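PDB 1VPQ: DUF72 domain-containing protein from Thermotoga maritima, which is of unknown function but belongs to the DUF72 family of TIM-barrel proteins and may hold an anion near the C-terminal ends of its strands. Local coordinates for residues 83-87 and 88-92; 113-117 and 118-122; 181-185 and 186-190. One frame throughout, in Å; residues are numbered along the deposited sequence.

How the contacts relate
All three contacts are local turns of one TIM-barrel domain and follow one another along the chain. Contact 1 leads from strand 80-84 into helix 87-91, at the C-terminal end of the strand. Contact 2 closes helix 101-116 and enters strand 120-126, the neighbour of 80-84 in the parallel sheet; the two contacts touch, with Val83 N 3.1 Å from Met122 O, although their centres are about 19 Å apart. Contact 3 is a loop after strand 176-181, centred about 32 Å from contact 2 across the chain's centre. Contacts 1 and 3, centres about 21 Å apart without touching, both lie at strand exits with sulfate nearby; these ions probably come from the crystallisation liquor.

Contact 1 of 3, residues 83-87 and 88-92; sequences VKTPG and SVTHV. With SO4 (sulfate ion), chain B.
Gly87 O accepts the amide of His91 N at 2.8 Å, the first i to i+4 bond of the short helix 87-91, which follows strand 80-84 at its C-terminal end in this TIM-barrel domain. Pro86 holds the N-cap position, and its O receives a weak bond from Val89 N at 3.2 Å. A water ties the turn together: it donates to Thr85 O and hydrogen-bonds Thr90 OG1 at 2.6 Å. That hydroxyl also meets His91 ND1 at 2.9 Å in the plane of the imidazole, which helps hold the ring's rotation. With chi1 at 49°, Thr90 OG1 stands between its own backbone N and carbonyl carbon, within range of both water and ring. On the strand side, Lys84 extends its chain to put NZ 2.7 Å from sulfate O4; Gln126 is a second partner of the amine, while Arg157, Arg203 and Tyr220 complete the grip on the anion. Ser88 OG hydrogen-bonds Asp103 of helix 101-116, the helix that also packs on Pro86 and Val89. Within the turn, Pro86 CD lies 4.3 Å from Val89 CG2, and Thr90 CG2 approaches Thr85 OG1 to 3.2 Å.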
ATOM      1  N   VAL A  83       4.240  -3.958   3.792  1.00 31.58           N
ATOM      2  CA  VAL A  83       4.591  -3.079   4.911  1.00 31.65           C
ATOM      3  C   VAL A  83       5.168  -1.759   4.421  1.00 31.42           C
ATOM      4  O   VAL A  83       5.970  -1.736   3.493  1.00 31.10           O
ATOM      5  CB  VAL A  83       5.629  -3.740   5.866  1.00 31.71           C
ATOM      6  CG1 VAL A  83       5.666  -3.026   7.215  1.00 31.71           C
ATOM      7  CG2 VAL A  83       5.294  -5.175   6.094  1.00 32.07           C
ATOM      8  N   LYS A  84       4.767  -0.665   5.068  1.00 31.16           N
ATOM      9  CA  LYS A  84       5.371   0.638   4.811  1.00 31.04           C
ATOM     10  C   LYS A  84       6.738   0.747   5.496  1.00 30.84           C
ATOM     11  O   LYS A  84       6.899   0.319   6.645  1.00 30.92           O
ATOM     12  CB  LYS A  84       4.457   1.773   5.290  1.00 31.09           C
ATOM     13  CG  LYS A  84       3.361   2.143   4.316  1.00 31.01           C
ATOM     14  CD  LYS A  84       2.737   3.478   4.685  1.00 32.14           C
ATOM     15  CE  LYS A  84       1.827   4.003   3.583  1.00 32.78           C
ATOM     16  NZ  LYS A  84       1.333   5.384   3.880  1.00 33.37           N
ATOM     17  N   THR A  85       7.710   1.327   4.787  1.00 30.49           N
ATOM     18  CA  THR A  85       9.011   1.675   5.370  1.00 30.19           C
ATOM     19  C   THR A  85       8.785   2.669   6.506  1.00 29.99           C
ATOM     20  O   THR A  85       7.717   3.289   6.583  1.00 29.21           O
ATOM     21  CB  THR A  85       9.971   2.357   4.351  1.00 30.22           C
ATOM     22  OG1 THR A  85       9.421   3.614   3.931  1.00 30.22           O
ATOM     23  CG2 THR A  85      10.243   1.469   3.136  1.00 30.11           C
ATOM     24  N   PRO A  86       9.798   2.852   7.379  1.00 30.01           N
ATOM     25  CA  PRO A  86       9.646   3.878   8.415  1.00 29.80           C
ATOM     26  C   PRO A  86       9.411   5.259   7.800  1.00 29.79           C
ATOM     27  O   PRO A  86       9.791   5.499   6.647  1.00 29.98           O
ATOM     28  CB  PRO A  86      10.980   3.828   9.172  1.00 29.81           C
ATOM     29  CG  PRO A  86      11.558   2.491   8.856  1.00 29.75           C
ATOM     30  CD  PRO A  86      11.100   2.167   7.470  1.00 29.88           C
ATOM     31  N   GLY A  87       8.764   6.133   8.563  1.00 29.72           N
ATOM     32  CA  GLY A  87       8.425   7.483   8.116  1.00 29.70           C
ATOM     33  C   GLY A  87       9.614   8.376   7.814  1.00 29.43           C
ATOM     34  O   GLY A  87       9.526   9.248   6.960  1.00 29.79           O
ATOM     35  N   SER A  88      10.719   8.164   8.516  1.00 29.07           N
ATOM     36  CA  SER A  88      11.971   8.884   8.248  1.00 29.07           C
ATOM     37  C   SER A  88      12.464   8.692   6.808  1.00 29.31           C
ATOM     38  O   SER A  88      12.945   9.625   6.160  1.00 28.79           O
ATOM     39  CB  SER A  88      13.065   8.386   9.190  1.00 29.26           C
ATOM     40  OG  SER A  88      13.314   7.006   8.985  1.00 28.94           O
ATOM     41  N   VAL A  89      12.356   7.460   6.331  1.00 29.51           N
ATOM     42  CA  VAL A  89      12.885   7.089   5.027  1.00 30.12           C
ATOM     43  C   VAL A  89      12.116   7.793   3.912  1.00 30.51           C
ATOM     44  O   VAL A  89      12.712   8.281   2.960  1.00 30.80           O
ATOM     45  CB  VAL A  89      12.876   5.553   4.851  1.00 30.10           C
ATOM     46  CG1 VAL A  89      13.160   5.143   3.399  1.00 30.40           C
ATOM     47  CG2 VAL A  89      13.897   4.923   5.807  1.00 30.33           C
ATOM     48  N   THR A  90      10.796   7.870   4.060  1.00 31.15           N
ATOM     49  CA  THR A  90       9.923   8.467   3.044  1.00 31.11           C
ATOM     50  C   THR A  90       9.593   9.971   3.211  1.00 31.16           C
ATOM     51  O   THR A  90       9.283  10.636   2.218  1.00 31.43           O
ATOM     52  CB  THR A  90       8.620   7.674   2.943  1.00 31.20           C
ATOM     53  OG1 THR A  90       8.076   7.480   4.257  1.00 30.92           O
ATOM     54  CG2 THR A  90       8.890   6.324   2.295  1.00 30.48           C
ATOM     55  N   HIS A  91       9.663  10.500   4.429  1.00 30.99           N
ATOM     56  CA  HIS A  91       9.201  11.874   4.708  1.00 31.06           C
ATOM     57  C   HIS A  91      10.251  12.842   5.278  1.00 31.07           C
ATOM     58  O   HIS A  91       9.958  14.025   5.438  1.00 31.43           O
ATOM     59  CB  HIS A  91       8.016  11.836   5.693  1.00 31.06           C
ATOM     60  CG  HIS A  91       6.756  11.284   5.106  1.00 31.62           C
ATOM     61  ND1 HIS A  91       6.618   9.958   4.748  1.00 32.99           N
ATOM     62  CD2 HIS A  91       5.576  11.878   4.813  1.00 31.72           C
ATOM     63  CE1 HIS A  91       5.411   9.764   4.246  1.00 33.00           C
ATOM     64  NE2 HIS A  91       4.758  10.912   4.277  1.00 32.15           N
ATOM     65  N   VAL A  92      11.446  12.362   5.614  1.00 30.73           N
ATOM     66  CA  VAL A  92      12.379  13.166   6.418  1.00 30.33           C
ATOM     67  C   VAL A  92      13.797  13.226   5.838  1.00 29.99           C
ATOM     68  O   VAL A  92      14.256  14.290   5.452  1.00 29.83           O
ATOM     69  CB  VAL A  92      12.450  12.654   7.882  1.00 30.28           C
ATOM     70  CG1 VAL A  92      13.337  13.552   8.734  1.00 30.48           C
ATOM     71  CG2 VAL A  92      11.064  12.574   8.498  1.00 30.44           C
TER
HETATM   72  S   SO4 B 262      -1.213   7.214   2.008  1.00 49.31           S
HETATM   73  O1  SO4 B 262      -0.509   7.294   0.731  1.00 50.28           O
HETATM   74  O2  SO4 B 262      -0.720   8.236   2.924  1.00 50.49           O
HETATM   75  O3  SO4 B 262      -2.630   7.428   1.758  1.00 49.70           O
HETATM   76  O4  SO4 B 262      -0.970   5.907   2.610  1.00 49.48           O
HETATM   77  O   HOH W   1       6.849   5.346   5.009  1.00 27.01           O

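Contact 2 of 3, residues 113-117 and 118-122; sequences PLIEE and QRLKM
Leu114 O takes two backbone amides at the end of helix 101-116, where a Schellman motif stops the helix and turns the chain into strand 120-126, an alpha-to-beta return of the TIM barrel. Arg119 N makes the shorter bond to Leu114 O, at 2.8 Å. Leu120 N reaches that same Leu114 O from above the carbonyl plane at 3.3 Å, a longer bond. Ile115 O is met by Gln118 N at 2.9 Å. Gln118 itself carries the positive phi of 62° that lets the chain reverse.

Among apolar contacts, Ile115 and Leu120 lie side by side and point the same way. Ile115 CG1 presses on Leu120 CD2 at 3.3 Å, tighter than usual for two carbons, and Ile115 CD1 touches the same methyl at 3.7 Å. Leu120 sends CG anti to its backbone N (chi1 -180°), which brings this branch against the isoleucine. Beyond the turn, Leu114 packs on Trp65 and Leu72 of helix 65-72, and Leu120 on Val83 of the adjoining strand.

The charged side chains meet through their aliphatic parts. Arg119 CG lies 3.7 Å from Glu117 CB, while the carboxylate and guanidinium planes stand 59° apart. The charged ends stay apart, Glu117 OE1 to Arg119 NH1 4.9 Å, so any attraction is probably modest, and Arg119 NH2 makes a weak bond to Thr75 O. An alanine in place of Arg119 would probably strip Glu117 CB of its methylene neighbour and leave Thr75 O without this weak donor. While chi3 directs the guanidinium, the bend at chi2 puts Arg119 CD 3.9 Å from Glu117 OE1.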
ATOM      1  N   PRO A 113      12.219 -11.673  10.440  1.00 43.97           N
ATOM      2  CA  PRO A 113      11.335 -12.798  10.744  1.00 43.86           C
ATOM      3  C   PRO A 113      10.402 -13.191   9.603  1.00 43.61           C
ATOM      4  O   PRO A 113      10.420 -14.329   9.126  1.00 43.70           O
ATOM      5  CB  PRO A 113      10.480 -12.261  11.921  1.00 43.97           C
ATOM      6  CG  PRO A 113      10.987 -10.880  12.225  1.00 44.03           C
ATOM      7  CD  PRO A 113      12.358 -10.815  11.628  1.00 44.10           C
ATOM      8  N   LEU A 114       9.611 -12.225   9.160  1.00 43.14           N
ATOM      9  CA  LEU A 114       8.423 -12.513   8.378  1.00 42.80           C
ATOM     10  C   LEU A 114       8.724 -12.698   6.904  1.00 42.15           C
ATOM     11  O   LEU A 114       7.942 -13.315   6.188  1.00 42.27           O
ATOM     12  CB  LEU A 114       7.377 -11.428   8.632  1.00 43.01           C
ATOM     13  CG  LEU A 114       7.134 -11.275  10.146  1.00 43.99           C
ATOM     14  CD1 LEU A 114       6.073 -10.246  10.473  1.00 44.77           C
ATOM     15  CD2 LEU A 114       6.765 -12.618  10.785  1.00 44.59           C
ATOM     16  N   ILE A 115       9.865 -12.190   6.460  1.00 41.40           N
ATOM     17  CA  ILE A 115      10.368 -12.506   5.133  1.00 41.02           C
ATOM     18  C   ILE A 115      10.809 -13.971   5.120  1.00 40.73           C
ATOM     19  O   ILE A 115      10.474 -14.710   4.194  1.00 40.62           O
ATOM     20  CB  ILE A 115      11.530 -11.571   4.713  1.00 41.17           C
ATOM     21  CG1 ILE A 115      11.039 -10.122   4.649  1.00 40.87           C
ATOM     22  CG2 ILE A 115      12.095 -11.979   3.348  1.00 41.31           C
ATOM     23  CD1 ILE A 115      12.116  -9.101   4.368  1.00 40.90           C
ATOM     24  N   GLU A 116      11.534 -14.391   6.159  1.00 40.33           N
ATOM     25  CA  GLU A 116      11.980 -15.787   6.291  1.00 40.16           C
ATOM     26  C   GLU A 116      10.801 -16.764   6.376  1.00 39.65           C
ATOM     27  O   GLU A 116      10.884 -17.895   5.889  1.00 39.42           O
ATOM     28  CB  GLU A 116      12.872 -15.961   7.526  1.00 40.33           C
ATOM     29  CG  GLU A 116      14.189 -15.190   7.477  1.00 41.25           C
ATOM     30  CD  GLU A 116      15.192 -15.786   6.497  1.00 42.66           C
ATOM     31  OE1 GLU A 116      15.686 -16.921   6.745  1.00 43.00           O
ATOM     32  OE2 GLU A 116      15.491 -15.106   5.486  1.00 43.51           O
ATOM     33  N   GLU A 117       9.710 -16.314   6.992  1.00 39.05           N
ATOM     34  CA  GLU A 117       8.478 -17.103   7.097  1.00 38.64           C
ATOM     35  C   GLU A 117       7.565 -16.919   5.890  1.00 38.12           C
ATOM     36  O   GLU A 117       6.461 -17.451   5.862  1.00 38.16           O
ATOM     37  CB  GLU A 117       7.734 -16.748   8.382  1.00 38.70           C
ATOM     38  CG  GLU A 117       8.513 -17.140   9.618  1.00 39.12           C
ATOM     39  CD  GLU A 117       7.884 -16.686  10.905  1.00 39.81           C
ATOM     40  OE1 GLU A 117       6.765 -16.136  10.874  1.00 41.09           O
ATOM     41  OE2 GLU A 117       8.523 -16.890  11.957  1.00 40.06           O
ATOM     42  N   GLN A 118       8.034 -16.158   4.905  1.00 37.59           N
ATOM     43  CA  GLN A 118       7.348 -15.991   3.625  1.00 37.17           C
ATOM     44  C   GLN A 118       5.966 -15.359   3.765  1.00 36.72           C
ATOM     45  O   GLN A 118       5.041 -15.685   3.020  1.00 36.66           O
ATOM     46  CB  GLN A 118       7.263 -17.336   2.907  1.00 37.25           C
ATOM     47  CG  GLN A 118       8.567 -18.094   2.924  1.00 37.43           C
ATOM     48  CD  GLN A 118       8.672 -19.092   1.802  1.00 38.12           C
ATOM     49  OE1 GLN A 118       9.562 -18.990   0.959  1.00 38.85           O
ATOM     50  NE2 GLN A 118       7.754 -20.059   1.771  1.00 37.60           N
ATOM     51  N   ARG A 119       5.840 -14.447   4.720  1.00 36.25           N
ATOM     52  CA  ARG A 119       4.587 -13.744   4.969  1.00 36.01           C
ATOM     53  C   ARG A 119       4.631 -12.362   4.329  1.00 35.62           C
ATOM     54  O   ARG A 119       3.594 -11.810   3.968  1.00 35.72           O
ATOM     55  CB  ARG A 119       4.328 -13.629   6.473  1.00 36.16           C
ATOM     56  CG  ARG A 119       4.768 -14.863   7.260  1.00 36.90           C
ATOM     57  CD  ARG A 119       3.832 -15.219   8.398  1.00 37.87           C
ATOM     58  NE  ARG A 119       2.536 -15.712   7.919  1.00 38.31           N
ATOM     59  CZ  ARG A 119       1.690 -16.458   8.627  1.00 38.13           C
ATOM     60  NH1 ARG A 119       1.970 -16.837   9.869  1.00 38.20           N
ATOM     61  NH2 ARG A 119       0.547 -16.832   8.083  1.00 38.56           N
ATOM     62  N   LEU A 120       5.839 -11.815   4.189  1.00 35.21           N
ATOM     63  CA  LEU A 120       6.043 -10.497   3.604  1.00 34.71           C
ATOM     64  C   LEU A 120       6.241 -10.583   2.099  1.00 34.40           C
ATOM     65  O   LEU A 120       7.199 -11.193   1.628  1.00 34.39           O
ATOM     66  CB  LEU A 120       7.254  -9.814   4.239  1.00 34.66           C
ATOM     67  CG  LEU A 120       7.571  -8.408   3.711  1.00 34.83           C
ATOM     68  CD1 LEU A 120       6.343  -7.520   3.724  1.00 34.67           C
ATOM     69  CD2 LEU A 120       8.683  -7.755   4.511  1.00 34.94           C
ATOM     70  N   LYS A 121       5.332  -9.953   1.358  1.00 34.11           N
ATOM     71  CA  LYS A 121       5.347  -9.977  -0.107  1.00 33.71           C
ATOM     72  C   LYS A 121       6.053  -8.763  -0.723  1.00 33.36           C
ATOM     73  O   LYS A 121       6.617  -8.864  -1.818  1.00 33.49           O
ATOM     74  CB  LYS A 121       3.910 -10.054  -0.648  1.00 33.68           C
ATOM     75  CG  LYS A 121       3.197 -11.382  -0.401  1.00 33.10           C
ATOM     76  CD  LYS A 121       3.696 -12.483  -1.309  1.00 32.62           C
ATOM     77  CE  LYS A 121       2.615 -13.513  -1.597  1.00 32.15           C
ATOM     78  NZ  LYS A 121       3.146 -14.671  -2.362  1.00 32.13           N
ATOM     79  N   MET A 122       6.004  -7.624  -0.035  1.00 32.88           N
ATOM     80  CA  MET A 122       6.501  -6.359  -0.588  1.00 32.65           C
ATOM     81  C   MET A 122       6.638  -5.285   0.492  1.00 32.05           C
ATOM     82  O   MET A 122       5.849  -5.239   1.439  1.00 31.58           O
ATOM     83  CB  MET A 122       5.544  -5.865  -1.681  1.00 33.00           C
ATOM     84  CG  MET A 122       5.989  -4.637  -2.481  1.00 33.81           C
ATOM     85  SD  MET A 122       7.169  -4.964  -3.795  1.00 36.01           S
ATOM     86  CE  MET A 122       6.372  -6.196  -4.818  1.00 35.08           C
TER

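Contact 3 of 3, residues 181-185 and 186-190; sequences DEPKL and PGLFP
Leu188 packs its side chain on Pro183 and Leu185, turned back onto the limb 182-185 of a loop whose corner is a type II beta turn from Leu185 to Leu188. Its CD1 methyl touches both Pro183 CB, at 3.9 Å, and Leu185 CB, at 4.2 Å. Nearer the backbone, Glu182 OE1 lies 3.5 Å from Leu188 CB, the extended glutamate chain running obliquely across the leucine. At the corner Gly187 adopts a phi of 94°, where a side chain would be jammed against the preceding carbonyl oxygen. Next, a water bridges the limbs, donating to Phe189 O at 3.0 Å and weakly accepting from Glu182 N. Lys184, centre of an inverse gamma turn, folds back so that NZ makes a salt bridge to Asp181 OD1 at 2.9 Å, arriving from above the carboxylate plane. Asp181 OD2 is held in turn by Arg207 and Tyr224. Further out, Trp211 packs on Pro183 and Phe212 on Leu188, and Gly187 bonds through its backbone to Tyr159. The loop follows strand 176-181, whose last residue, Asp181, pairs with Arg203 of the neighbouring strand 199-204.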
ATOM      1  N   ASP A 181      -4.594   5.328  -7.799  1.00 31.81           N
ATOM      2  CA  ASP A 181      -5.763   6.154  -8.050  1.00 31.79           C
ATOM      3  C   ASP A 181      -5.989   7.100  -6.868  1.00 31.63           C
ATOM      4  O   ASP A 181      -6.196   6.668  -5.730  1.00 31.45           O
ATOM      5  CB  ASP A 181      -7.021   5.338  -8.336  1.00 31.70           C
ATOM      6  CG  ASP A 181      -8.109   6.185  -8.976  1.00 31.59           C
ATOM      7  OD1 ASP A 181      -7.976   6.515 -10.176  1.00 30.17           O
ATOM      8  OD2 ASP A 181      -9.074   6.548  -8.269  1.00 31.07           O
ATOM      9  N   GLU A 182      -5.943   8.388  -7.192  1.00 31.56           N
ATOM     10  CA  GLU A 182      -5.976   9.504  -6.260  1.00 31.54           C
ATOM     11  C   GLU A 182      -6.972  10.511  -6.801  1.00 31.00           C
ATOM     12  O   GLU A 182      -7.408  10.379  -7.939  1.00 31.45           O
ATOM     13  CB  GLU A 182      -4.604  10.189  -6.262  1.00 32.10           C
ATOM     14  CG  GLU A 182      -3.699   9.851  -5.117  1.00 33.46           C
ATOM     15  CD  GLU A 182      -2.293  10.348  -5.343  1.00 34.25           C
ATOM     16  OE1 GLU A 182      -2.116  11.443  -5.907  1.00 36.26           O
ATOM     17  OE2 GLU A 182      -1.350   9.641  -4.961  1.00 37.92           O
ATOM     18  N   PRO A 183      -7.303  11.555  -6.015  1.00 30.21           N
ATOM     19  CA  PRO A 183      -8.102  12.663  -6.554  1.00 29.68           C
ATOM     20  C   PRO A 183      -7.573  13.259  -7.880  1.00 29.17           C
ATOM     21  O   PRO A 183      -6.357  13.259  -8.139  1.00 28.96           O
ATOM     22  CB  PRO A 183      -8.054  13.694  -5.427  1.00 29.76           C
ATOM     23  CG  PRO A 183      -7.878  12.898  -4.199  1.00 29.71           C
ATOM     24  CD  PRO A 183      -6.987  11.756  -4.591  1.00 30.12           C
ATOM     25  N   LYS A 184      -8.493  13.735  -8.716  1.00 28.52           N
ATOM     26  CA  LYS A 184      -8.146  14.311 -10.019  1.00 28.11           C
ATOM     27  C   LYS A 184      -8.006  15.817  -9.855  1.00 27.63           C
ATOM     28  O   LYS A 184      -8.848  16.604 -10.307  1.00 27.39           O
ATOM     29  CB  LYS A 184      -9.191  13.952 -11.092  1.00 28.06           C
ATOM     30  CG  LYS A 184      -9.595  12.474 -11.131  1.00 28.14           C
ATOM     31  CD  LYS A 184      -8.410  11.521 -11.100  1.00 28.15           C
ATOM     32  CE  LYS A 184      -8.840  10.084 -11.373  1.00 28.37           C
ATOM     33  NZ  LYS A 184      -7.682   9.148 -11.346  1.00 28.66           N
ATOM     34  N   LEU A 185      -6.920  16.202  -9.194  1.00 27.25           N
ATOM     35  CA  LEU A 185      -6.698  17.584  -8.791  1.00 27.00           C
ATOM     36  C   LEU A 185      -5.308  18.046  -9.204  1.00 26.74           C
ATOM     37  O   LEU A 185      -4.413  17.218  -9.423  1.00 26.24           O
ATOM     38  CB  LEU A 185      -6.848  17.712  -7.274  1.00 26.87           C
ATOM     39  CG  LEU A 185      -8.199  17.310  -6.671  1.00 26.71           C
ATOM     40  CD1 LEU A 185      -8.044  17.047  -5.184  1.00 27.44           C
ATOM     41  CD2 LEU A 185      -9.268  18.380  -6.914  1.00 26.55           C
ATOM     42  N   PRO A 186      -5.117  19.371  -9.296  1.00 26.81           N
ATOM     43  CA  PRO A 186      -3.807  19.932  -9.608  1.00 27.21           C
ATOM     44  C   PRO A 186      -2.673  19.403  -8.710  1.00 27.57           C
ATOM     45  O   PRO A 186      -2.817  19.333  -7.491  1.00 27.41           O
ATOM     46  CB  PRO A 186      -4.018  21.437  -9.383  1.00 27.17           C
ATOM     47  CG  PRO A 186      -5.455  21.642  -9.632  1.00 26.49           C
ATOM     48  CD  PRO A 186      -6.125  20.434  -9.106  1.00 26.66           C
ATOM     49  N   GLY A 187      -1.573  18.998  -9.333  1.00 28.01           N
ATOM     50  CA  GLY A 187      -0.349  18.662  -8.604  1.00 28.33           C
ATOM     51  C   GLY A 187      -0.139  17.208  -8.240  1.00 28.45           C
ATOM     52  O   GLY A 187       0.990  16.799  -7.966  1.00 27.91           O
ATOM     53  N   LEU A 188      -1.219  16.433  -8.225  1.00 29.00           N
ATOM     54  CA  LEU A 188      -1.169  15.041  -7.772  1.00 29.29           C
ATOM     55  C   LEU A 188      -0.751  14.084  -8.879  1.00 29.84           C
ATOM     56  O   LEU A 188      -0.937  14.367 -10.062  1.00 30.16           O
ATOM     57  CB  LEU A 188      -2.526  14.611  -7.223  1.00 29.27           C
ATOM     58  CG  LEU A 188      -2.990  15.328  -5.957  1.00 28.75           C
ATOM     59  CD1 LEU A 188      -4.330  14.781  -5.509  1.00 28.47           C
ATOM     60  CD2 LEU A 188      -1.956  15.192  -4.853  1.00 28.85           C
ATOM     61  N   PHE A 189      -0.197  12.944  -8.481  1.00 30.15           N
ATOM     62  CA  PHE A 189       0.332  11.986  -9.439  1.00 30.55           C
ATOM     63  C   PHE A 189      -0.836  11.265 -10.116  1.00 30.86           C
ATOM     64  O   PHE A 189      -1.774  10.832  -9.440  1.00 30.70           O
ATOM     65  CB  PHE A 189       1.275  10.997  -8.744  1.00 30.68           C
ATOM     66  CG  PHE A 189       2.116  10.191  -9.695  1.00 30.66           C
ATOM     67  CD1 PHE A 189       1.645   8.999 -10.210  1.00 31.05           C
ATOM     68  CD2 PHE A 189       3.374  10.623 -10.074  1.00 29.77           C
ATOM     69  CE1 PHE A 189       2.414   8.250 -11.099  1.00 31.14           C
ATOM     70  CE2 PHE A 189       4.147   9.875 -10.952  1.00 30.55           C
ATOM     71  CZ  PHE A 189       3.667   8.689 -11.463  1.00 30.25           C
ATOM     72  N   PRO A 190      -0.796  11.149 -11.459  1.00 31.33           N
ATOM     73  CA  PRO A 190      -1.908  10.531 -12.189  1.00 31.64           C
ATOM     74  C   PRO A 190      -1.947   9.009 -12.110  1.00 31.89           C
ATOM     75  O   PRO A 190      -1.054   8.380 -11.546  1.00 32.20           O
ATOM     76  CB  PRO A 190      -1.654  10.967 -13.631  1.00 31.62           C
ATOM     77  CG  PRO A 190      -0.182  11.085 -13.721  1.00 31.67           C
ATOM     78  CD  PRO A 190       0.269  11.597 -12.376  1.00 31.20           C
TER
HETATM   79  O   HOH W   2      -4.152   8.971  -9.564  1.00 19.43           O